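Local coordinates for glycerophosphodiester phosphodiesterase (Parabacteroides distasonis, PDB 3NO3), which belongs to the glycerophosphoryl diester phosphodiesterase family, has a TIM-barrel fold and holds a magnesium ion at its metal site, at residues 39-44 and 103-108. Numbering follows the deposited sequence.
Sequences EFDVHL and ELKSHD. With MG (magnesium ion), chain B.
The magnesium site of this TIM barrel lies across two neighbouring parallel strands, 37-44 and 99-104, where Glu39, Asp41 and Glu103 each give the metal one carboxylate oxygen. Glu39 OE2 and Asp41 OD1 come from one strand, and Glu103 OE1 reaches magnesium from the other at 2.0 Å. Glu103 holds CG anti to its backbone N (chi1 -177°) and stays extended, which carries its carboxylate out to the metal. Asp41 OD1 and Glu103 OE1 are only 2.9 Å apart. Both bind the cation, which probably offsets their repulsion at this distance. The Asp41 and Glu103 carboxylate planes are 86° apart. Two waters and one atom from outside the two segments complete the ligands, and one of the waters donates hydrogen bonds to Glu39 OE1 and Asp41 OD2. In the second shell, Arg11 N is hydrogen-bonded to Glu39 OE1 and Asn22 ND2 to Asp41 OD2.

Backbone bonds fix the register beneath the site. Glu103 N donates to Phe40 O, and Val42 N donates to Glu103 O. Lys105 N continues the pattern to Val42 O, just past the end of strand 99-104. On the sheet face turned from the metal, Val42 CG1 packs against Leu104 CD1 at 4.2 Å. Lys105 lays its CG over one face of the His43 ring, 3.7 Å from the centroid, a CH-pi contact. The bent Lys105 chain ends with NZ hydrogen-bonded to His54 O, while His43 ND1 is hydrogen-bonded to Gln64 NE2. Further along, the His107 ring meets the strand edge-on: Leu44 N donates to His107 NE2 at 3.0 Å, 5° out of the ring plane.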
loop_
_atom_site.group_PDB
_atom_site.type_symbol
_atom_site.label_atom_id
_atom_site.label_comp_id
_atom_site.label_asym_id
_atom_site.label_seq_id
_atom_site.Cartn_x
_atom_site.Cartn_y
_atom_site.Cartn_z
ATOM N N GLU A 39 -3.080 1.552 -3.583
ATOM C CA GLU A 39 -2.761 0.691 -2.441
ATOM C C GLU A 39 -3.879 -0.319 -2.196
ATOM O O GLU A 39 -5.078 -0.041 -2.435
ATOM C CB GLU A 39 -2.492 1.548 -1.206
ATOM C CG GLU A 39 -1.997 0.779 0.012
ATOM C CD GLU A 39 -3.056 0.430 1.045
ATOM O OE1 GLU A 39 -4.284 0.662 0.872
ATOM O OE2 GLU A 39 -2.636 -0.030 2.153
ATOM N N PHE A 40 -3.460 -1.502 -1.759
ATOM C CA PHE A 40 -4.383 -2.570 -1.439
ATOM C C PHE A 40 -3.794 -3.513 -0.383
ATOM O O PHE A 40 -2.570 -3.602 -0.251
ATOM C CB PHE A 40 -4.813 -3.284 -2.748
ATOM C CG PHE A 40 -3.677 -3.833 -3.523
ATOM C CD1 PHE A 40 -3.221 -5.119 -3.288
ATOM C CD2 PHE A 40 -3.031 -3.068 -4.487
ATOM C CE1 PHE A 40 -2.148 -5.612 -4.005
ATOM C CE2 PHE A 40 -1.964 -3.571 -5.198
ATOM C CZ PHE A 40 -1.526 -4.851 -4.951
ATOM N N ASP A 41 -4.688 -4.199 0.355
ATOM C CA ASP A 41 -4.318 -5.010 1.493
ATOM C C ASP A 41 -4.482 -6.497 1.199
ATOM O O ASP A 41 -5.505 -6.919 0.664
ATOM C CB ASP A 41 -5.178 -4.626 2.676
ATOM C CG ASP A 41 -5.142 -3.162 2.942
ATOM O OD1 ASP A 41 -4.039 -2.661 3.249
ATOM O OD2 ASP A 41 -6.186 -2.473 2.894
ATOM N N VAL A 42 -3.477 -7.287 1.549
ATOM C CA VAL A 42 -3.427 -8.705 1.154
ATOM C C VAL A 42 -3.303 -9.635 2.377
ATOM O O VAL A 42 -2.478 -9.390 3.248
ATOM C CB VAL A 42 -2.292 -8.938 0.185
ATOM C CG1 VAL A 42 -2.249 -10.461 -0.281
ATOM C CG2 VAL A 42 -2.405 -7.963 -1.027
ATOM N N HIS A 43 -4.142 -10.684 2.417
ATOM C CA HIS A 43 -4.057 -11.783 3.391
ATOM C C HIS A 43 -3.858 -13.126 2.663
ATOM O O HIS A 43 -4.335 -13.310 1.542
ATOM C CB HIS A 43 -5.362 -11.971 4.127
ATOM C CG HIS A 43 -5.848 -10.795 4.894
ATOM N ND1 HIS A 43 -5.687 -10.690 6.255
ATOM C CD2 HIS A 43 -6.602 -9.735 4.516
ATOM C CE1 HIS A 43 -6.264 -9.577 6.672
ATOM N NE2 HIS A 43 -6.815 -8.972 5.635
ATOM N N LEU A 44 -3.249 -14.058 3.366
ATOM C CA LEU A 44 -3.112 -15.454 3.030
ATOM C C LEU A 44 -4.186 -16.253 3.813
ATOM O O LEU A 44 -4.217 -16.242 5.074
ATOM C CB LEU A 44 -1.693 -15.961 3.370
ATOM C CG LEU A 44 -1.271 -17.300 2.757
ATOM C CD1 LEU A 44 -1.216 -17.251 1.188
ATOM C CD2 LEU A 44 0.107 -17.777 3.397
ATOM N N GLU A 103 0.172 -3.786 0.362
ATOM C CA GLU A 103 0.290 -4.005 1.796
ATOM C C GLU A 103 0.071 -5.485 2.131
ATOM O O GLU A 103 -1.046 -5.993 1.968
ATOM C CB GLU A 103 -0.656 -3.131 2.625
ATOM C CG GLU A 103 -0.408 -3.378 4.115
ATOM C CD GLU A 103 -1.212 -2.508 5.079
ATOM O OE1 GLU A 103 -1.786 -1.464 4.689
ATOM O OE2 GLU A 103 -1.204 -2.856 6.269
ATOM N N LEU A 104 1.097 -6.169 2.625
ATOM C CA LEU A 104 0.855 -7.511 3.201
ATOM C C LEU A 104 0.414 -7.308 4.661
ATOM O O LEU A 104 1.157 -6.734 5.484
ATOM C CB LEU A 104 2.073 -8.426 3.140
ATOM C CG LEU A 104 1.864 -9.891 3.495
ATOM C CD1 LEU A 104 0.796 -10.585 2.536
ATOM C CD2 LEU A 104 3.245 -10.642 3.515
ATOM N N LYS A 105 -0.775 -7.795 4.977
ATOM C CA LYS A 105 -1.299 -7.764 6.358
ATOM C C LYS A 105 -0.480 -8.656 7.256
ATOM O O LYS A 105 0.176 -9.599 6.786
ATOM C CB LYS A 105 -2.741 -8.219 6.370
ATOM C CG LYS A 105 -3.704 -7.301 5.589
ATOM C CD LYS A 105 -3.926 -5.930 6.252
ATOM C CE LYS A 105 -4.544 -5.998 7.674
ATOM N NZ LYS A 105 -5.179 -4.677 8.007
ATOM N N SER A 106 -0.493 -8.353 8.542
ATOM C CA SER A 106 0.230 -9.132 9.531
ATOM C C SER A 106 -0.423 -10.517 9.747
ATOM O O SER A 106 -1.657 -10.606 9.976
ATOM C CB SER A 106 0.257 -8.384 10.867
ATOM O OG SER A 106 1.121 -9.025 11.787
ATOM N N HIS A 107 0.411 -11.567 9.707
ATOM C CA HIS A 107 0.027 -12.950 9.929
ATOM C C HIS A 107 0.422 -13.381 11.309
ATOM O O HIS A 107 1.001 -12.590 12.074
ATOM C CB HIS A 107 0.555 -13.849 8.781
ATOM C CG HIS A 107 -0.146 -13.577 7.498
ATOM N ND1 HIS A 107 -0.027 -12.370 6.854
ATOM C CD2 HIS A 107 -1.048 -14.296 6.802
ATOM C CE1 HIS A 107 -0.828 -12.364 5.800
ATOM N NE2 HIS A 107 -1.465 -13.519 5.750
ATOM N N ASP A 108 0.063 -14.610 11.666
ATOM C CA ASP A 108 -0.017 -15.028 13.097
ATOM C C ASP A 108 1.282 -15.510 13.783
ATOM O O ASP A 108 1.324 -15.652 15.005
ATOM C CB ASP A 108 -1.211 -15.996 13.282
ATOM C CG ASP A 108 -1.065 -17.330 12.521
ATOM O OD1 ASP A 108 0.087 -17.778 12.209
ATOM O OD2 ASP A 108 -2.130 -17.925 12.195
HETATM MG MG MG B . -3.499 -0.770 3.927
HETATM O O HOH W 1 -5.393 -0.042 3.202
HETATM O O HOH W 2 -4.557 -1.166 5.745
#